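PDB 4EXJ: protein URE2 from Lodderomyces elongisporus NRRL YB-4239, which is of unknown function but belongs to the glutathione S-transferase superfamily and may be related to URE2-type regulators of transcription. Local coordinates for residues K22-P27 against H83-S88; H31-H34 against D39-E42; A167-E172 against E210-H215; I184-D187 against N191-N194. One frame throughout, in Å; residues are numbered along the deposited sequence.

The contacts run across a two-domain GST fold. Contact 2 lies within the N-terminal thioredoxin-like domain and contact 4 within the helical C-terminal domain. Their centres are about 33 Å apart, on opposite sides of the chain's centre. Contact 1 joins the end of helix 15-23 to the loop 83-88, and contact 3 joins helix 163-179 to helix 208-213; their centres lie about 16 Å apart. They touch where Lys22 packs on Ile211 and forms a long, weak ion pair with Glu214. Contact 3 also meets contact 2, through His215 and Met32. Contact 4 is nested within the chain loop closed by contact 3. In relatives the thioredoxin-like domain supplies most of the glutathione site; no ligand marks it here.

Contact 1 (K22-P27 against H83-S88); sequences KLLNAP and HKFFYS
Phe85 packs its ring against Leu23 and Leu24, where the two-domain GST fold brings the end of helix 15-23 against the loop that leads into the helical domain. The CB of Phe85 points toward the helix end. Its CG lies anti to the carbonyl carbon (chi1 -63°), which carries the ring out to the leucines. From there the two sides of the ring meet different partners. CD2 touches CD2 of Leu24 at 3.8 Å, and this methyl sits at the ring edge, near the plane. CE2 lies between the two leucines and also meets CB of Leu23. The tip atom CZ rests 3.8 Å from CB of Leu23. CD1 of the same leucine follows at 4.0 Å from CZ and reaches on to CE1. Leu23 and Phe85 cross at about a right angle, whereas Leu24 and Phe85 run past each other in opposite directions. One face of the ring is covered within its own segment, with CG of Lys84 3.7 Å above its centre. Asp80 accepts hydrogen bonds from the backbone N of both Lys84 and Phe85, which holds the loop turn that carries the ring, and Phe205 also packs on Phe85. The helix ends in a Schellman motif. Asn25 takes positive phi (46°), and its N bonds back to O of Lys22. The extended Lys84 chain ends in a salt bridge to Glu206. The same Lys84 NZ donates to a water at 2.6 Å, and that water donates to the backbone O of Leu23 at 2.8 Å.

Contact 2 (H31-H34 against D39-E42); sequences HMFH and DIQE
Phe33 meets Ile40 and Asp39 across its ring. Both come from the same side of the ring plane, Ile40 by CD2 and CE2, Asp39 by CD1 and CE1. Ile40 supplies the purely apolar part. Its CG2 methyl comes within 3.5 Å of CE2 of Phe33 and also touches CD2 of that ring. The torsion of Ile40 (chi1 62°) leaves CG2 beside its backbone N, where it can reach Phe33, and puts CG1 between N and the carbonyl carbon. CB of Asp39 packs 3.7 Å from CE1 of Phe33. The carboxylate of Asp39 stands almost upright to the ring, with the two planes 85° apart. Its OD2 is 4.0 Å from CD1 of Phe33.

This is the exit from strand 28-32, an outermost strand of the thioredoxin-like sheet, on the way to helix 43-48. Phe33 and Ile40 both pack on Val54, which precedes strand 56-58. Trp44 and Tyr7 also touch Phe33, and Tyr45 touches Ile40. The ring is buried in this setting.

The polar part is indirect. A water accepts from the backbone N of His34 at 3.0 Å. It donates a weak bond to OD2 of Asp39 at 3.5 Å. NE2 of His31 lies 5.6 Å from the same OD2, too far for contact.

Within 39-42, a 3-10 turn runs from Asp39 to Gln41. Thr37 OG1 accepts from N of Asp39. The N of Glu42 bonds to O of Asp39 at 3.2 Å, and Glu42 takes the N-cap position of helix 43-48.

Contact 3 (A167-E172 against E210-H215); sequences AFLVGE and EILKEH
Leu169 and Val170 meet Leu212 in a small, buried apolar contact near the centre of the chain, where helix 163-179 faces the short helix 208-213. No hydrogen bond crosses it. Leu212 carries its side of the contact alone. Its CB points toward the other helix, and chi1 of -70° sets CG of Leu212 next to the backbone N. This sends both methyls across, each to a different partner. CD1 of Leu212 touches CD1 of Leu169 methyl to methyl, at 3.8 Å. CD2 of Leu212 approaches CG2 of Val170 more loosely, at 4.4 Å. The backbones stay well apart, with the CA atoms of Val170 and Leu212 separated by 8.2 Å.

Leu169 does not aim straight at its partner. Its CB leaves to one flank, and CG sits between the backbone N and the carbonyl carbon (chi1 86°). The bend brings CD1 back over to Leu212, and the two side chains meet at a slant.

Helix 163-179 runs through the interior of the helical domain of the GST fold. Leu169 also packs on Ala202 of helix 193-203, and Leu212 touches Ile203 of that helix and Val19 of helix 15-23. Leu212 thus lies where the C-terminal helices meet helix 15-23 of the thioredoxin-like domain. Val170 shares that junction, since its side chain touches Arg15 and Lys16. Two residues after Leu212, the N of Glu214 bonds to O of Ile211 at 3.2 Å.

Contact 4 (I184-D187 against N191-N194); sequences IWID and NFPN
Ile186 comes up to Phe192 at the edge of the ring and not over a face. Its CG2 methyl lies near the ring plane, 4.3 Å from CE2 of Phe192. The same methyl is 4.6 Å from CD2 of that ring, so the approach is to one side of the hexagon and is loose. Both CB atoms point toward the opposite segment. In Phe192, CG lies beside the backbone N and anti to the carbonyl carbon (chi1 -54°), which turns the ring to Ile186. One face of this ring is covered by its neighbour in sequence, with CB of Asn191 standing 3.9 Å above the plane toward the rim. Glu140 of helix 129-149 touches both Ile186 and Phe192, so the pair rests on that helix.

Asp187 is turned differently. Its CG lies anti to the backbone N (chi1 -164°), and the carboxylate turns to its own helix start instead of crossing to Phe192. It caps a backbone N just past Asp187, and OD2 forms a salt bridge with Lys189. The O of Asp187 is 4.4 Å from the N of Asn191, with no hydrogen bond between them. The backbone N of Asp187 lies 3.8 Å above one face of the Trp185 indole, offset toward the rim. The backbone O of Ile186 accepts from Arg175.

Two helix starts follow closely here. Asp187 is the N-cap of helix 188-191, and Phe192 is the N-cap of helix 193-203, with Pro193 in its first turn. The arrangement is a helix-helix connection at the surface of the all-helical GST C-terminal domain.

Contact 1 (K22-P27 against H83-S88)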
loop_
_atom_site.group_PDB
_atom_site.type_symbol
_atom_site.label_atom_id
_atom_site.label_comp_id
_atom_site.label_asym_id
_atom_site.label_seq_id
_atom_site.Cartn_x
_atom_site.Cartn_y
_atom_site.Cartn_z
ATOM N N LYS B 22 3.756 4.598 21.683
ATOM C CA LYS B 22 3.450 4.378 23.102
ATOM C C LYS B 22 4.008 3.069 23.655
ATOM O O LYS B 22 4.520 3.043 24.774
ATOM C CB LYS B 22 1.953 4.476 23.344
ATOM C CG LYS B 22 1.420 5.865 23.048
ATOM C CD LYS B 22 0.134 6.150 23.802
ATOM C CE LYS B 22 0.006 7.638 24.101
ATOM N NZ LYS B 22 -0.922 7.874 25.241
ATOM N N LEU B 23 3.939 1.988 22.879
ATOM C CA LEU B 23 4.521 0.709 23.320
ATOM C C LEU B 23 6.015 0.829 23.577
ATOM O O LEU B 23 6.557 0.134 24.440
ATOM C CB LEU B 23 4.274 -0.410 22.300
ATOM C CG LEU B 23 2.827 -0.897 22.155
ATOM C CD1 LEU B 23 2.774 -1.982 21.080
ATOM C CD2 LEU B 23 2.296 -1.431 23.473
ATOM N N LEU B 24 6.670 1.701 22.824
ATOM C CA LEU B 24 8.113 1.900 22.930
ATOM C C LEU B 24 8.489 2.959 23.949
ATOM O O LEU B 24 9.674 3.159 24.230
ATOM C CB LEU B 24 8.675 2.359 21.578
ATOM C CG LEU B 24 8.800 1.293 20.496
ATOM C CD1 LEU B 24 9.111 1.911 19.117
ATOM C CD2 LEU B 24 9.853 0.255 20.908
ATOM N N ASN B 25 7.490 3.657 24.474
ATOM C CA ASN B 25 7.738 4.895 25.212
ATOM C C ASN B 25 8.719 5.787 24.484
ATOM O O ASN B 25 9.666 6.299 25.080
ATOM C CB ASN B 25 8.228 4.601 26.625
ATOM C CG ASN B 25 7.091 4.249 27.561
ATOM O OD1 ASN B 25 6.278 5.104 27.913
ATOM N ND2 ASN B 25 7.019 2.982 27.957
ATOM N N ALA B 26 8.489 5.961 23.184
ATOM C CA ALA B 26 9.364 6.764 22.344
ATOM C C ALA B 26 9.177 8.232 22.642
ATOM O O ALA B 26 8.083 8.671 23.020
ATOM C CB ALA B 26 9.098 6.488 20.862
ATOM N N PRO B 27 10.258 9.000 22.480
ATOM C CA PRO B 27 10.237 10.435 22.711
ATOM C C PRO B 27 9.513 11.133 21.573
ATOM O O PRO B 27 10.114 11.874 20.800
ATOM C CB PRO B 27 11.722 10.799 22.729
ATOM C CG PRO B 27 12.375 9.773 21.861
ATOM C CD PRO B 27 11.595 8.507 22.100
ATOM N N HIS B 83 14.862 -4.084 18.880
ATOM C CA HIS B 83 14.055 -4.820 17.900
ATOM C C HIS B 83 13.006 -5.653 18.603
ATOM O O HIS B 83 12.851 -6.857 18.331
ATOM C CB HIS B 83 14.944 -5.713 17.031
ATOM C CG HIS B 83 15.936 -4.951 16.212
ATOM N ND1 HIS B 83 16.428 -5.418 15.015
ATOM C CD2 HIS B 83 16.515 -3.744 16.410
ATOM C CE1 HIS B 83 17.275 -4.535 14.513
ATOM N NE2 HIS B 83 17.344 -3.509 15.340
ATOM N N LYS B 84 12.280 -5.035 19.526
ATOM C CA LYS B 84 11.195 -5.759 20.187
ATOM C C LYS B 84 10.020 -6.039 19.233
ATOM O O LYS B 84 9.382 -7.098 19.301
ATOM C CB LYS B 84 10.696 -4.978 21.407
ATOM C CG LYS B 84 9.526 -5.628 22.137
ATOM C CD LYS B 84 9.216 -4.876 23.427
ATOM C CE LYS B 84 8.084 -5.550 24.203
ATOM N NZ LYS B 84 7.742 -4.791 25.429
ATOM N N PHE B 85 9.766 -5.095 18.334
ATOM C CA PHE B 85 8.540 -5.109 17.525
ATOM C C PHE B 85 8.768 -5.227 16.033
ATOM O O PHE B 85 7.837 -5.044 15.246
ATOM C CB PHE B 85 7.702 -3.856 17.808
ATOM C CG PHE B 85 7.221 -3.762 19.237
ATOM C CD1 PHE B 85 6.319 -4.694 19.735
ATOM C CD2 PHE B 85 7.674 -2.744 20.071
ATOM C CE1 PHE B 85 5.861 -4.622 21.050
ATOM C CE2 PHE B 85 7.237 -2.668 21.401
ATOM C CZ PHE B 85 6.323 -3.614 21.886
ATOM N N PHE B 86 9.989 -5.537 15.616
ATOM C CA PHE B 86 10.212 -5.712 14.190
ATOM C C PHE B 86 11.469 -6.488 13.946
ATOM O O PHE B 86 12.273 -6.689 14.866
ATOM C CB PHE B 86 10.276 -4.360 13.454
ATOM C CG PHE B 86 11.627 -3.667 13.514
ATOM C CD1 PHE B 86 12.148 -3.206 14.724
ATOM C CD2 PHE B 86 12.359 -3.452 12.356
ATOM C CE1 PHE B 86 13.376 -2.543 14.765
ATOM C CE2 PHE B 86 13.596 -2.801 12.396
ATOM C CZ PHE B 86 14.100 -2.352 13.605
ATOM N N TYR B 87 11.615 -6.915 12.699
ATOM C CA TYR B 87 12.808 -7.622 12.248
ATOM C C TYR B 87 13.580 -6.757 11.247
ATOM O O TYR B 87 13.003 -6.160 10.343
ATOM C CB TYR B 87 12.399 -8.941 11.627
ATOM C CG TYR B 87 11.786 -9.917 12.595
ATOM C CD1 TYR B 87 12.588 -10.702 13.420
ATOM C CD2 TYR B 87 10.399 -10.054 12.704
ATOM C CE1 TYR B 87 12.034 -11.597 14.318
ATOM C CE2 TYR B 87 9.839 -10.959 13.599
ATOM C CZ TYR B 87 10.663 -11.724 14.402
ATOM O OH TYR B 87 10.114 -12.623 15.289
ATOM N N SER B 88 14.896 -6.677 11.413
ATOM C CA SER B 88 15.686 -5.874 10.487
ATOM C C SER B 88 16.231 -6.781 9.380
ATOM O O SER B 88 16.226 -8.003 9.495
ATOM C CB SER B 88 16.827 -5.133 11.210
ATOM O OG SER B 88 17.867 -6.034 11.529
HETATM O O HOH W 1 6.483 -2.479 25.303
#

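Contact 2 (H31-H34 against D39-E42)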
loop_
_atom_site.group_PDB
_atom_site.type_symbol
_atom_site.label_atom_id
_atom_site.label_comp_id
_atom_site.label_asym_id
_atom_site.label_seq_id
_atom_site.Cartn_x
_atom_site.Cartn_y
_atom_site.Cartn_z
ATOM N N HIS B 31 0.195 14.974 18.719
ATOM C CA HIS B 31 -0.789 16.011 18.477
ATOM C C HIS B 31 -2.030 15.367 17.899
ATOM O O HIS B 31 -2.121 15.163 16.688
ATOM C CB HIS B 31 -0.230 17.054 17.510
ATOM C CG HIS B 31 -1.114 18.245 17.321
ATOM N ND1 HIS B 31 -2.250 18.215 16.542
ATOM C CD2 HIS B 31 -1.021 19.509 17.800
ATOM C CE1 HIS B 31 -2.822 19.406 16.553
ATOM N NE2 HIS B 31 -2.096 20.209 17.309
ATOM N N MET B 32 -2.977 15.026 18.771
ATOM C CA MET B 32 -4.206 14.351 18.352
ATOM C C MET B 32 -5.272 15.346 17.870
ATOM O O MET B 32 -5.764 16.172 18.649
ATOM C CB MET B 32 -4.739 13.466 19.495
ATOM C CG MET B 32 -6.022 12.698 19.173
ATOM S SD MET B 32 -5.801 11.394 17.940
ATOM C CE MET B 32 -4.881 10.170 18.862
ATOM N N PHE B 33 -5.606 15.288 16.588
ATOM C CA PHE B 33 -6.657 16.136 16.026
ATOM C C PHE B 33 -8.017 15.662 16.513
ATOM O O PHE B 33 -8.198 14.473 16.784
ATOM C CB PHE B 33 -6.682 16.056 14.489
ATOM C CG PHE B 33 -5.491 16.700 13.805
ATOM C CD1 PHE B 33 -5.157 18.026 14.045
ATOM C CD2 PHE B 33 -4.731 15.981 12.890
ATOM C CE1 PHE B 33 -4.059 18.614 13.402
ATOM C CE2 PHE B 33 -3.649 16.557 12.246
ATOM C CZ PHE B 33 -3.314 17.883 12.501
ATOM N N HIS B 34 -8.975 16.587 16.603
ATOM C CA HIS B 34 -10.385 16.206 16.679
ATOM C C HIS B 34 -10.794 15.561 15.358
ATOM O O HIS B 34 -10.158 15.786 14.323
ATOM C CB HIS B 34 -11.267 17.424 16.975
ATOM C CG HIS B 34 -11.427 17.713 18.438
ATOM N ND1 HIS B 34 -10.488 18.413 19.167
ATOM C CD2 HIS B 34 -12.416 17.394 19.307
ATOM C CE1 HIS B 34 -10.892 18.513 20.420
ATOM N NE2 HIS B 34 -12.059 17.902 20.532
ATOM N N ASP B 39 -8.366 21.087 10.301
ATOM C CA ASP B 39 -6.942 21.411 10.472
ATOM C C ASP B 39 -6.038 20.794 9.399
ATOM O O ASP B 39 -5.008 21.368 9.039
ATOM C CB ASP B 39 -6.441 20.988 11.857
ATOM C CG ASP B 39 -6.899 21.927 12.969
ATOM O OD1 ASP B 39 -7.748 22.804 12.706
ATOM O OD2 ASP B 39 -6.413 21.779 14.112
ATOM N N ILE B 40 -6.419 19.622 8.902
ATOM C CA ILE B 40 -5.602 18.916 7.925
ATOM C C ILE B 40 -5.760 19.485 6.520
ATOM O O ILE B 40 -5.121 19.013 5.585
ATOM C CB ILE B 40 -5.869 17.385 7.922
ATOM C CG1 ILE B 40 -7.317 17.089 7.529
ATOM C CG2 ILE B 40 -5.529 16.788 9.284
ATOM C CD1 ILE B 40 -7.600 15.611 7.320
ATOM N N GLN B 41 -6.607 20.502 6.375
ATOM C CA GLN B 41 -6.733 21.208 5.101
ATOM C C GLN B 41 -6.048 22.575 5.164
ATOM O O GLN B 41 -6.042 23.319 4.181
ATOM C CB GLN B 41 -8.205 21.389 4.715
ATOM C CG GLN B 41 -8.928 20.103 4.371
ATOM C CD GLN B 41 -10.421 20.197 4.633
ATOM O OE1 GLN B 41 -11.029 21.254 4.458
ATOM N NE2 GLN B 41 -11.018 19.092 5.063
ATOM N N GLU B 42 -5.480 22.901 6.319
ATOM C CA GLU B 42 -4.802 24.187 6.510
ATOM C C GLU B 42 -3.435 24.192 5.827
ATOM O O GLU B 42 -2.834 23.137 5.607
ATOM C CB GLU B 42 -4.619 24.469 8.000
ATOM C CG GLU B 42 -5.912 24.553 8.794
ATOM C CD GLU B 42 -6.494 25.948 8.798
ATOM O OE1 GLU B 42 -6.320 26.673 7.791
ATOM O OE2 GLU B 42 -7.122 26.321 9.812
HETATM O O HOH W 2 -8.321 19.357 15.685
#

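Contact 3 (A167-E172 against E210-H215)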
loop_
_atom_site.group_PDB
_atom_site.type_symbol
_atom_site.label_atom_id
_atom_site.label_comp_id
_atom_site.label_asym_id
_atom_site.label_seq_id
_atom_site.Cartn_x
_atom_site.Cartn_y
_atom_site.Cartn_z
ATOM N N ALA B 167 -0.380 -3.121 12.646
ATOM C CA ALA B 167 -1.088 -2.605 11.465
ATOM C C ALA B 167 -2.454 -3.316 11.310
ATOM O O ALA B 167 -3.510 -2.666 11.186
ATOM C CB ALA B 167 -0.237 -2.763 10.213
ATOM N N PHE B 168 -2.457 -4.629 11.301
ATOM C CA PHE B 168 -3.689 -5.356 11.153
ATOM C C PHE B 168 -4.692 -5.160 12.325
ATOM O O PHE B 168 -5.864 -5.034 12.106
ATOM C CB PHE B 168 -3.409 -6.853 10.938
ATOM C CG PHE B 168 -3.053 -7.243 9.527
ATOM C CD1 PHE B 168 -3.997 -7.277 8.534
ATOM C CD2 PHE B 168 -1.776 -7.609 9.199
ATOM C CE1 PHE B 168 -3.659 -7.679 7.272
ATOM C CE2 PHE B 168 -1.458 -8.005 7.929
ATOM C CZ PHE B 168 -2.399 -8.014 6.967
ATOM N N LEU B 169 -4.209 -5.163 13.558
ATOM C CA LEU B 169 -5.100 -4.998 14.694
ATOM C C LEU B 169 -5.806 -3.641 14.736
ATOM O O LEU B 169 -6.951 -3.550 15.075
ATOM C CB LEU B 169 -4.401 -5.299 16.019
ATOM C CG LEU B 169 -3.630 -4.216 16.709
ATOM C CD1 LEU B 169 -4.524 -3.276 17.415
ATOM C CD2 LEU B 169 -2.684 -4.843 17.662
ATOM N N VAL B 170 -5.082 -2.598 14.401
ATOM C CA VAL B 170 -5.694 -1.297 14.370
ATOM C C VAL B 170 -6.798 -1.193 13.297
ATOM O O VAL B 170 -7.844 -0.672 13.558
ATOM C CB VAL B 170 -4.649 -0.189 14.200
ATOM C CG1 VAL B 170 -5.292 1.137 13.955
ATOM C CG2 VAL B 170 -3.780 -0.124 15.402
ATOM N N GLY B 171 -6.544 -1.702 12.097
ATOM C CA GLY B 171 -7.608 -1.736 11.074
ATOM C C GLY B 171 -8.816 -2.564 11.519
ATOM O O GLY B 171 -9.984 -2.183 11.310
ATOM N N GLU B 172 -8.560 -3.712 12.138
ATOM C CA GLU B 172 -9.658 -4.596 12.524
ATOM C C GLU B 172 -10.452 -4.009 13.700
ATOM O O GLU B 172 -11.703 -4.095 13.742
ATOM C CB GLU B 172 -9.095 -5.974 12.880
ATOM C CG GLU B 172 -10.102 -6.977 13.436
ATOM C CD GLU B 172 -11.314 -7.174 12.575
ATOM O OE1 GLU B 172 -11.311 -6.778 11.380
ATOM O OE2 GLU B 172 -12.276 -7.777 13.099
ATOM N N GLU B 210 -6.086 -0.260 25.989
ATOM C CA GLU B 210 -6.171 1.004 26.716
ATOM C C GLU B 210 -5.839 2.186 25.814
ATOM O O GLU B 210 -6.552 3.202 25.806
ATOM C CB GLU B 210 -5.219 0.974 27.920
ATOM C CG GLU B 210 -5.116 2.274 28.686
ATOM C CD GLU B 210 -4.053 2.210 29.787
ATOM O OE1 GLU B 210 -3.783 1.100 30.297
ATOM O OE2 GLU B 210 -3.486 3.267 30.143
ATOM N N ILE B 211 -4.778 2.057 25.019
ATOM C CA ILE B 211 -4.373 3.142 24.126
ATOM C C ILE B 211 -5.480 3.469 23.119
ATOM O O ILE B 211 -5.826 4.634 22.914
ATOM C CB ILE B 211 -3.077 2.776 23.390
ATOM C CG1 ILE B 211 -1.905 2.733 24.392
ATOM C CG2 ILE B 211 -2.787 3.750 22.239
ATOM C CD1 ILE B 211 -0.653 2.074 23.832
ATOM N N LEU B 212 -6.076 2.424 22.559
ATOM C CA LEU B 212 -7.088 2.588 21.512
ATOM C C LEU B 212 -8.380 3.175 22.099
ATOM O O LEU B 212 -9.084 3.932 21.421
ATOM C CB LEU B 212 -7.344 1.254 20.814
ATOM C CG LEU B 212 -6.202 0.724 19.928
ATOM C CD1 LEU B 212 -6.510 -0.666 19.382
ATOM C CD2 LEU B 212 -5.872 1.702 18.779
ATOM N N LYS B 213 -8.668 2.845 23.360
ATOM C CA LYS B 213 -9.869 3.365 24.054
ATOM C C LYS B 213 -9.805 4.858 24.367
ATOM O O LYS B 213 -10.832 5.475 24.636
ATOM C CB LYS B 213 -10.119 2.592 25.356
ATOM C CG LYS B 213 -10.631 1.173 25.154
ATOM C CD LYS B 213 -12.151 1.106 25.202
ATOM C CE LYS B 213 -12.657 -0.334 25.087
ATOM N NZ LYS B 213 -12.146 -1.218 26.184
ATOM N N GLU B 214 -8.621 5.457 24.331
ATOM C CA GLU B 214 -8.485 6.859 24.753
ATOM C C GLU B 214 -9.346 7.843 23.960
ATOM O O GLU B 214 -9.755 8.889 24.481
ATOM C CB GLU B 214 -7.021 7.292 24.703
ATOM C CG GLU B 214 -6.183 6.631 25.787
ATOM C CD GLU B 214 -4.725 7.024 25.719
ATOM O OE1 GLU B 214 -4.375 7.860 24.856
ATOM O OE2 GLU B 214 -3.931 6.489 26.526
ATOM N N HIS B 215 -9.597 7.508 22.702
ATOM C CA HIS B 215 -10.430 8.331 21.835
ATOM C C HIS B 215 -11.399 7.438 21.075
ATOM O O HIS B 215 -11.469 7.459 19.847
ATOM C CB HIS B 215 -9.562 9.146 20.889
ATOM C CG HIS B 215 -8.688 10.138 21.588
ATOM N ND1 HIS B 215 -9.148 11.367 22.011
ATOM C CD2 HIS B 215 -7.384 10.081 21.946
ATOM C CE1 HIS B 215 -8.163 12.024 22.600
ATOM N NE2 HIS B 215 -7.080 11.270 22.565
#

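Contact 4 (I184-D187 against N191-N194)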
loop_
_atom_site.group_PDB
_atom_site.type_symbol
_atom_site.label_atom_id
_atom_site.label_comp_id
_atom_site.label_asym_id
_atom_site.label_seq_id
_atom_site.Cartn_x
_atom_site.Cartn_y
_atom_site.Cartn_z
ATOM N N ILE B 184 -22.394 -3.699 6.053
ATOM C CA ILE B 184 -21.175 -4.381 5.596
ATOM C C ILE B 184 -20.430 -5.057 6.744
ATOM O O ILE B 184 -19.253 -5.349 6.647
ATOM C CB ILE B 184 -20.261 -3.436 4.808
ATOM C CG1 ILE B 184 -19.995 -2.169 5.616
ATOM C CG2 ILE B 184 -20.923 -3.096 3.448
ATOM C CD1 ILE B 184 -19.027 -1.198 4.950
ATOM N N TRP B 185 -21.144 -5.330 7.828
ATOM C CA TRP B 185 -20.585 -6.047 8.963
ATOM C C TRP B 185 -20.420 -7.525 8.650
ATOM O O TRP B 185 -21.283 -8.151 8.020
ATOM C CB TRP B 185 -21.507 -5.875 10.177
ATOM C CG TRP B 185 -21.151 -6.717 11.339
ATOM C CD1 TRP B 185 -21.919 -7.714 11.906
ATOM C CD2 TRP B 185 -19.945 -6.655 12.115
ATOM N NE1 TRP B 185 -21.247 -8.271 12.971
ATOM C CE2 TRP B 185 -20.041 -7.639 13.121
ATOM C CE3 TRP B 185 -18.789 -5.861 12.055
ATOM C CZ2 TRP B 185 -19.027 -7.854 14.053
ATOM C CZ3 TRP B 185 -17.785 -6.082 12.982
ATOM C CH2 TRP B 185 -17.910 -7.063 13.963
ATOM N N ILE B 186 -19.291 -8.068 9.102
ATOM C CA ILE B 186 -19.050 -9.498 9.069
ATOM C C ILE B 186 -18.612 -9.899 10.460
ATOM O O ILE B 186 -17.681 -9.325 11.023
ATOM C CB ILE B 186 -17.916 -9.856 8.102
ATOM C CG1 ILE B 186 -18.300 -9.548 6.663
ATOM C CG2 ILE B 186 -17.536 -11.356 8.248
ATOM C CD1 ILE B 186 -17.111 -9.597 5.742
ATOM N N ASP B 187 -19.266 -10.909 11.028
ATOM C CA ASP B 187 -18.828 -11.449 12.299
ATOM C C ASP B 187 -17.782 -12.532 12.042
ATOM O O ASP B 187 -18.061 -13.497 11.315
ATOM C CB ASP B 187 -20.025 -12.042 13.057
ATOM C CG ASP B 187 -19.723 -12.272 14.523
ATOM O OD1 ASP B 187 -18.745 -12.978 14.825
ATOM O OD2 ASP B 187 -20.454 -11.731 15.380
ATOM N N ASN B 191 -16.914 -17.660 10.649
ATOM C CA ASN B 191 -16.226 -18.150 9.449
ATOM C C ASN B 191 -14.712 -17.960 9.415
ATOM O O ASN B 191 -14.047 -18.545 8.579
ATOM C CB ASN B 191 -16.848 -17.566 8.176
ATOM C CG ASN B 191 -18.239 -18.100 7.911
ATOM O OD1 ASN B 191 -19.229 -17.375 8.041
ATOM N ND2 ASN B 191 -18.325 -19.378 7.565
ATOM N N PHE B 192 -14.175 -17.152 10.322
ATOM C CA PHE B 192 -12.741 -16.858 10.317
ATOM C C PHE B 192 -12.150 -16.990 11.721
ATOM O O PHE B 192 -11.693 -16.012 12.343
ATOM C CB PHE B 192 -12.479 -15.461 9.707
ATOM C CG PHE B 192 -13.073 -15.273 8.337
ATOM C CD1 PHE B 192 -12.454 -15.829 7.208
ATOM C CD2 PHE B 192 -14.246 -14.532 8.149
ATOM C CE1 PHE B 192 -12.979 -15.663 5.958
ATOM C CE2 PHE B 192 -14.774 -14.357 6.864
ATOM C CZ PHE B 192 -14.139 -14.939 5.769
ATOM N N PRO B 193 -12.159 -18.215 12.258
ATOM C CA PRO B 193 -11.762 -18.431 13.651
ATOM C C PRO B 193 -10.301 -18.115 13.952
ATOM O O PRO B 193 -9.999 -17.654 15.045
ATOM C CB PRO B 193 -12.049 -19.934 13.875
ATOM C CG PRO B 193 -12.162 -20.515 12.502
ATOM C CD PRO B 193 -12.746 -19.426 11.656
ATOM N N ASN B 194 -9.406 -18.344 12.996
ATOM C CA ASN B 194 -8.012 -17.983 13.203
ATOM C C ASN B 194 -7.852 -16.469 13.362
ATOM O O ASN B 194 -7.067 -16.016 14.201
ATOM C CB ASN B 194 -7.124 -18.435 12.049
ATOM C CG ASN B 194 -7.063 -19.943 11.894
ATOM O OD1 ASN B 194 -7.412 -20.694 12.801
ATOM N ND2 ASN B 194 -6.599 -20.390 10.732
#